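Local atomic coordinates of nitrate reductase (Ulva prolifera, PDB entry 5YLY), a protein that probably reduces nitrate to nitrite with electrons from NADH in the first step of nitrate assimilation, this fragment being its FAD-binding cytochrome b5 reductase domain. Residues 44-55 against 100-110. Numbering follows the deposited sequence.
Sequences ISHDVTLFRFGL and GHFDLVVKIYK. With FAD (flavin-adenine dinucleotide), chain C.
Arg52 grips Asp103 side-on across a non-hydrogen-bonded pair: NE meets OD1 at 2.8 Å on the syn side but 30° out of the carboxylate plane, while NH2 reaches OD2 at 3.0 Å from above that plane. Both oxygens lie in the guanidinium plane, and Glu40 takes NH1. A bend at chi3 (-64°) turns the guanidinium edge to Asp103; CD, set by the outstretched first part of the chain, lies over one face of the His101 ring. A leucine in place of Arg52 would probably leave the buried Asp103 carboxylate, and Glu40 as well, without their charged partner. Along the strands, Thr49, Phe51 and Phe53 each exchange paired N-H···O bonds with Val106, Leu104 and Phe102, joining antiparallel strands 48-54 and 101-107 of the FAD-binding beta-barrel of the ferredoxin reductase family; Leu55 N adds a bond to Gly100 O (3.0 Å). Strand 101-107 turns its other backbone edge to the flavin: Val105 O accepts from FAD N3 at 2.8 Å, and Lys107 N donates to FAD O2 at 3.0 Å. Just past the ladder Asp47 O takes Ile108 N; Lys107 NZ makes salt bridges to Asp47 OD2 (3.1 Å) and Asp205. The outstretched Lys110 chain carries NZ to His46 O at 2.8 Å. Phe53 CB sits over the Phe102 ring.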
loop_
_atom_site.group_PDB
_atom_site.type_symbol
_atom_site.label_atom_id
_atom_site.label_comp_id
_atom_site.label_asym_id
_atom_site.label_seq_id
_atom_site.Cartn_x
_atom_site.Cartn_y
_atom_site.Cartn_z
ATOM N N ILE A 44 -4.108 9.400 -13.498
ATOM C CA ILE A 44 -3.516 10.224 -12.436
ATOM C C ILE A 44 -2.300 10.902 -13.053
ATOM O O ILE A 44 -2.047 12.093 -12.852
ATOM C CB ILE A 44 -3.170 9.365 -11.214
ATOM C CG1 ILE A 44 -4.491 9.027 -10.478
ATOM C CG2 ILE A 44 -2.175 10.088 -10.280
ATOM C CD1 ILE A 44 -4.383 7.940 -9.440
ATOM N N SER A 45 -1.535 10.117 -13.779
ATOM C CA SER A 45 -0.378 10.616 -14.510
ATOM C C SER A 45 -0.201 9.747 -15.738
ATOM O O SER A 45 -1.039 8.865 -15.963
ATOM C CB SER A 45 0.847 10.661 -13.607
ATOM O OG SER A 45 1.137 9.372 -13.125
ATOM N N HIS A 46 0.841 10.004 -16.571
ATOM C CA HIS A 46 1.038 9.263 -17.822
ATOM C C HIS A 46 1.081 7.744 -17.636
ATOM O O HIS A 46 0.651 7.042 -18.538
ATOM C CB HIS A 46 2.266 9.757 -18.618
ATOM C CG HIS A 46 3.576 9.180 -18.157
ATOM N ND1 HIS A 46 4.306 9.764 -17.134
ATOM C CD2 HIS A 46 4.234 8.082 -18.591
ATOM C CE1 HIS A 46 5.397 9.022 -17.005
ATOM N NE2 HIS A 46 5.384 7.987 -17.845
ATOM N N ASP A 47 1.571 7.239 -16.481
ATOM C CA ASP A 47 1.649 5.790 -16.257
ATOM C C ASP A 47 1.009 5.323 -14.958
ATOM O O ASP A 47 1.350 4.233 -14.475
ATOM C CB ASP A 47 3.098 5.302 -16.349
ATOM C CG ASP A 47 4.051 5.841 -15.295
ATOM O OD1 ASP A 47 3.641 6.743 -14.520
ATOM O OD2 ASP A 47 5.214 5.401 -15.276
ATOM N N VAL A 48 0.111 6.153 -14.358
ATOM C CA VAL A 48 -0.639 5.777 -13.158
ATOM C C VAL A 48 -2.107 6.019 -13.474
ATOM O O VAL A 48 -2.468 7.127 -13.902
ATOM C CB VAL A 48 -0.199 6.502 -11.856
ATOM C CG1 VAL A 48 -0.996 5.991 -10.648
ATOM C CG2 VAL A 48 1.310 6.341 -11.621
ATOM N N THR A 49 -2.932 4.979 -13.304
ATOM C CA THR A 49 -4.371 5.071 -13.552
ATOM C C THR A 49 -5.154 4.667 -12.344
ATOM O O THR A 49 -4.782 3.703 -11.651
ATOM C CB THR A 49 -4.763 4.230 -14.782
ATOM O OG1 THR A 49 -4.054 4.720 -15.935
ATOM C CG2 THR A 49 -6.295 4.277 -15.072
ATOM N N LEU A 50 -6.278 5.382 -12.098
ATOM C CA LEU A 50 -7.220 5.012 -11.035
ATOM C C LEU A 50 -8.362 4.255 -11.708
ATOM O O LEU A 50 -8.937 4.737 -12.697
ATOM C CB LEU A 50 -7.773 6.243 -10.280
ATOM C CG LEU A 50 -8.720 5.883 -9.124
ATOM C CD1 LEU A 50 -8.507 6.770 -7.873
ATOM C CD2 LEU A 50 -10.219 5.839 -9.600
ATOM N N PHE A 51 -8.650 3.049 -11.211
ATOM C CA PHE A 51 -9.733 2.220 -11.731
ATOM C C PHE A 51 -10.807 2.200 -10.664
ATOM O O PHE A 51 -10.536 1.785 -9.536
ATOM C CB PHE A 51 -9.243 0.780 -11.997
ATOM C CG PHE A 51 -8.197 0.714 -13.073
ATOM C CD1 PHE A 51 -8.563 0.596 -14.410
ATOM C CD2 PHE A 51 -6.846 0.838 -12.759
ATOM C CE1 PHE A 51 -7.588 0.556 -15.412
ATOM C CE2 PHE A 51 -5.871 0.830 -13.756
ATOM C CZ PHE A 51 -6.247 0.693 -15.084
ATOM N N ARG A 52 -12.024 2.634 -11.015
ATOM C CA ARG A 52 -13.102 2.649 -10.039
ATOM C C ARG A 52 -14.032 1.518 -10.369
ATOM O O ARG A 52 -14.664 1.541 -11.428
ATOM C CB ARG A 52 -13.838 4.009 -10.061
ATOM C CG ARG A 52 -14.985 4.072 -9.024
ATOM C CD ARG A 52 -15.337 5.527 -8.671
ATOM N NE ARG A 52 -14.197 6.190 -8.014
ATOM C CZ ARG A 52 -13.716 7.391 -8.331
ATOM N NH1 ARG A 52 -14.298 8.122 -9.280
ATOM N NH2 ARG A 52 -12.668 7.887 -7.676
ATOM N N PHE A 53 -14.090 0.505 -9.497
ATOM C CA PHE A 53 -14.884 -0.696 -9.718
ATOM C C PHE A 53 -16.111 -0.682 -8.860
ATOM O O PHE A 53 -16.021 -0.443 -7.658
ATOM C CB PHE A 53 -14.068 -1.985 -9.426
ATOM C CG PHE A 53 -13.079 -2.347 -10.502
ATOM C CD1 PHE A 53 -13.492 -3.019 -11.651
ATOM C CD2 PHE A 53 -11.738 -2.001 -10.378
ATOM C CE1 PHE A 53 -12.573 -3.363 -12.643
ATOM C CE2 PHE A 53 -10.819 -2.364 -11.367
ATOM C CZ PHE A 53 -11.243 -3.051 -12.483
ATOM N N GLY A 54 -17.246 -0.999 -9.466
ATOM C CA GLY A 54 -18.496 -1.054 -8.718
ATOM C C GLY A 54 -18.649 -2.361 -7.979
ATOM O O GLY A 54 -18.121 -3.391 -8.405
ATOM N N LEU A 55 -19.335 -2.318 -6.837
ATOM C CA LEU A 55 -19.674 -3.518 -6.070
ATOM C C LEU A 55 -21.003 -4.072 -6.620
ATOM O O LEU A 55 -21.387 -3.675 -7.714
ATOM C CB LEU A 55 -19.715 -3.192 -4.555
ATOM C CG LEU A 55 -18.364 -2.632 -4.000
ATOM C CD1 LEU A 55 -18.407 -2.428 -2.486
ATOM C CD2 LEU A 55 -17.189 -3.514 -4.366
ATOM N N GLY A 100 -20.308 0.966 -2.144
ATOM C CA GLY A 100 -20.715 0.815 -3.526
ATOM C C GLY A 100 -19.630 0.736 -4.565
ATOM O O GLY A 100 -19.928 0.390 -5.705
ATOM N N HIS A 101 -18.358 1.014 -4.192
ATOM C CA HIS A 101 -17.266 0.906 -5.147
ATOM C C HIS A 101 -15.957 0.854 -4.388
ATOM O O HIS A 101 -15.921 1.183 -3.203
ATOM C CB HIS A 101 -17.274 2.106 -6.164
ATOM C CG HIS A 101 -16.865 3.441 -5.594
ATOM N ND1 HIS A 101 -17.797 4.327 -5.102
ATOM C CD2 HIS A 101 -15.634 3.995 -5.472
ATOM C CE1 HIS A 101 -17.111 5.389 -4.698
ATOM N NE2 HIS A 101 -15.809 5.231 -4.901
ATOM N N PHE A 102 -14.879 0.504 -5.079
ATOM C CA PHE A 102 -13.515 0.631 -4.576
ATOM C C PHE A 102 -12.675 1.226 -5.685
ATOM O O PHE A 102 -12.966 1.032 -6.886
ATOM C CB PHE A 102 -12.906 -0.678 -4.048
ATOM C CG PHE A 102 -12.736 -1.788 -5.064
ATOM C CD1 PHE A 102 -11.587 -1.878 -5.830
ATOM C CD2 PHE A 102 -13.731 -2.736 -5.253
ATOM C CE1 PHE A 102 -11.434 -2.906 -6.784
ATOM C CE2 PHE A 102 -13.571 -3.781 -6.175
ATOM C CZ PHE A 102 -12.421 -3.875 -6.927
ATOM N N ASP A 103 -11.607 1.901 -5.283
ATOM C CA ASP A 103 -10.693 2.528 -6.233
ATOM C C ASP A 103 -9.367 1.834 -6.151
ATOM O O ASP A 103 -8.874 1.654 -5.051
ATOM C CB ASP A 103 -10.458 3.993 -5.823
ATOM C CG ASP A 103 -11.630 4.916 -6.012
ATOM O OD1 ASP A 103 -12.679 4.449 -6.515
ATOM O OD2 ASP A 103 -11.522 6.088 -5.606
ATOM N N LEU A 104 -8.743 1.550 -7.300
ATOM C CA LEU A 104 -7.405 0.974 -7.324
ATOM C C LEU A 104 -6.530 2.016 -7.974
ATOM O O LEU A 104 -6.884 2.513 -9.041
ATOM C CB LEU A 104 -7.301 -0.289 -8.211
ATOM C CG LEU A 104 -8.164 -1.462 -7.906
ATOM C CD1 LEU A 104 -7.857 -2.557 -8.934
ATOM C CD2 LEU A 104 -7.935 -1.972 -6.437
ATOM N N VAL A 105 -5.368 2.296 -7.384
ATOM C CA VAL A 105 -4.390 3.177 -8.032
ATOM C C VAL A 105 -3.304 2.229 -8.500
ATOM O O VAL A 105 -2.718 1.514 -7.686
ATOM C CB VAL A 105 -3.909 4.284 -7.060
ATOM C CG1 VAL A 105 -2.668 4.992 -7.600
ATOM C CG2 VAL A 105 -5.035 5.271 -6.815
ATOM N N VAL A 106 -3.095 2.151 -9.832
ATOM C CA VAL A 106 -2.210 1.167 -10.420
ATOM C C VAL A 106 -1.111 1.807 -11.260
ATOM O O VAL A 106 -1.386 2.598 -12.161
ATOM C CB VAL A 106 -3.012 0.072 -11.228
ATOM C CG1 VAL A 106 -2.086 -0.990 -11.831
ATOM C CG2 VAL A 106 -4.105 -0.592 -10.368
ATOM N N LYS A 107 0.130 1.412 -10.990
ATOM C CA LYS A 107 1.274 1.811 -11.820
ATOM C C LYS A 107 1.244 0.899 -13.073
ATOM O O LYS A 107 1.286 -0.334 -12.949
ATOM C CB LYS A 107 2.587 1.597 -11.033
ATOM C CG LYS A 107 3.859 1.919 -11.855
ATOM C CD LYS A 107 4.041 3.393 -12.122
ATOM C CE LYS A 107 5.520 3.728 -12.258
ATOM N NZ LYS A 107 5.738 5.200 -12.249
ATOM N N ILE A 108 1.159 1.494 -14.270
ATOM C CA ILE A 108 1.113 0.727 -15.524
ATOM C C ILE A 108 2.518 0.504 -16.038
ATOM O O ILE A 108 3.230 1.465 -16.321
ATOM C CB ILE A 108 0.169 1.386 -16.592
ATOM C CG1 ILE A 108 -1.187 1.865 -15.993
ATOM C CG2 ILE A 108 -0.052 0.450 -17.797
ATOM C CD1 ILE A 108 -2.067 0.823 -15.260
ATOM N N TYR A 109 2.936 -0.767 -16.114
ATOM C CA TYR A 109 4.271 -1.141 -16.598
ATOM C C TYR A 109 4.121 -1.429 -18.060
ATOM O O TYR A 109 3.729 -2.529 -18.464
ATOM C CB TYR A 109 4.827 -2.340 -15.821
ATOM C CG TYR A 109 5.139 -2.038 -14.377
ATOM C CD1 TYR A 109 6.177 -1.174 -14.032
ATOM C CD2 TYR A 109 4.433 -2.652 -13.348
ATOM C CE1 TYR A 109 6.480 -0.905 -12.698
ATOM C CE2 TYR A 109 4.720 -2.382 -12.011
ATOM C CZ TYR A 109 5.752 -1.519 -11.690
ATOM O OH TYR A 109 6.030 -1.253 -10.371
ATOM N N LYS A 110 4.337 -0.382 -18.856
ATOM C CA LYS A 110 4.146 -0.431 -20.288
ATOM C C LYS A 110 5.264 -1.142 -21.010
ATOM O O LYS A 110 6.406 -1.163 -20.546
ATOM C CB LYS A 110 3.901 0.983 -20.845
ATOM C CG LYS A 110 2.612 1.587 -20.302
ATOM C CD LYS A 110 2.376 3.004 -20.770
ATOM C CE LYS A 110 1.206 3.588 -20.030
ATOM N NZ LYS A 110 0.960 4.994 -20.409
HETATM P PA FAD C . 4.486 -8.454 -13.909
HETATM O O1A FAD C . 4.167 -9.059 -15.225
HETATM O O2A FAD C . 4.137 -9.318 -12.720
HETATM O O5B FAD C . 6.054 -8.036 -13.918
HETATM C C5B FAD C . 6.881 -8.306 -12.765
HETATM C C4B FAD C . 7.689 -7.084 -12.402
HETATM O O4B FAD C . 8.473 -6.633 -13.529
HETATM C C3B FAD C . 6.893 -5.854 -11.992
HETATM O O3B FAD C . 6.402 -5.953 -10.657
HETATM C C2B FAD C . 7.925 -4.738 -12.174
HETATM O O2B FAD C . 8.744 -4.566 -11.024
HETATM C C1B FAD C . 8.759 -5.250 -13.365
HETATM N N9A FAD C . 8.503 -4.556 -14.629
HETATM C C8A FAD C . 7.857 -5.061 -15.728
HETATM N N7A FAD C . 7.734 -4.207 -16.717
HETATM C C5A FAD C . 8.333 -3.055 -16.231
HETATM C C6A FAD C . 8.481 -1.759 -16.772
HETATM N N6A FAD C . 7.862 -1.343 -17.880
HETATM N N1A FAD C . 9.161 -0.846 -16.042
HETATM C C2A FAD C . 9.616 -1.197 -14.832
HETATM N N3A FAD C . 9.488 -2.369 -14.198
HETATM C C4A FAD C . 8.831 -3.260 -14.954
HETATM N N1 FAD C . 0.399 -2.451 -7.488
HETATM C C2 FAD C . -0.226 -1.281 -7.832
HETATM O O2 FAD C . 0.039 -0.720 -8.906
HETATM N N3 FAD C . -1.174 -0.720 -6.961
HETATM C C4 FAD C . -1.557 -1.245 -5.728
HETATM O O4 FAD C . -2.452 -0.733 -5.084
HETATM C C4X FAD C . -0.860 -2.475 -5.358
HETATM N N5 FAD C . -1.131 -3.016 -4.194
HETATM C C5X FAD C . -0.434 -4.169 -3.827
HETATM C C6 FAD C . -0.691 -4.739 -2.572
HETATM C C7 FAD C . -0.024 -5.893 -2.160
HETATM C C7M FAD C . -0.313 -6.448 -0.787
HETATM C C8 FAD C . 0.932 -6.500 -3.020
HETATM C C8M FAD C . 1.640 -7.782 -2.625
HETATM C C9 FAD C . 1.203 -5.920 -4.258
HETATM C C9A FAD C . 0.525 -4.765 -4.672
HETATM N N10 FAD C . 0.756 -4.165 -5.950
HETATM C C10 FAD C . 0.100 -3.007 -6.318
HETATM C "C1'" FAD C . 1.583 -4.822 -6.978
HETATM C "C2'" FAD C . 0.776 -5.754 -7.884
HETATM O "O2'" FAD C . 0.410 -6.946 -7.186
HETATM C "C3'" FAD C . 1.529 -6.141 -9.157
HETATM O "O3'" FAD C . 2.749 -6.789 -8.819
HETATM C "C4'" FAD C . 1.769 -4.980 -10.125
HETATM O "O4'" FAD C . 0.508 -4.484 -10.575
HETATM C "C5'" FAD C . 2.613 -5.356 -11.327
HETATM O "O5'" FAD C . 2.083 -6.567 -11.906
HETATM P P FAD C . 2.148 -6.839 -13.491
HETATM O O1P FAD C . 1.389 -8.072 -13.802
HETATM O O2P FAD C . 1.781 -5.591 -14.255
HETATM O O3P FAD C . 3.705 -7.076 -13.700
#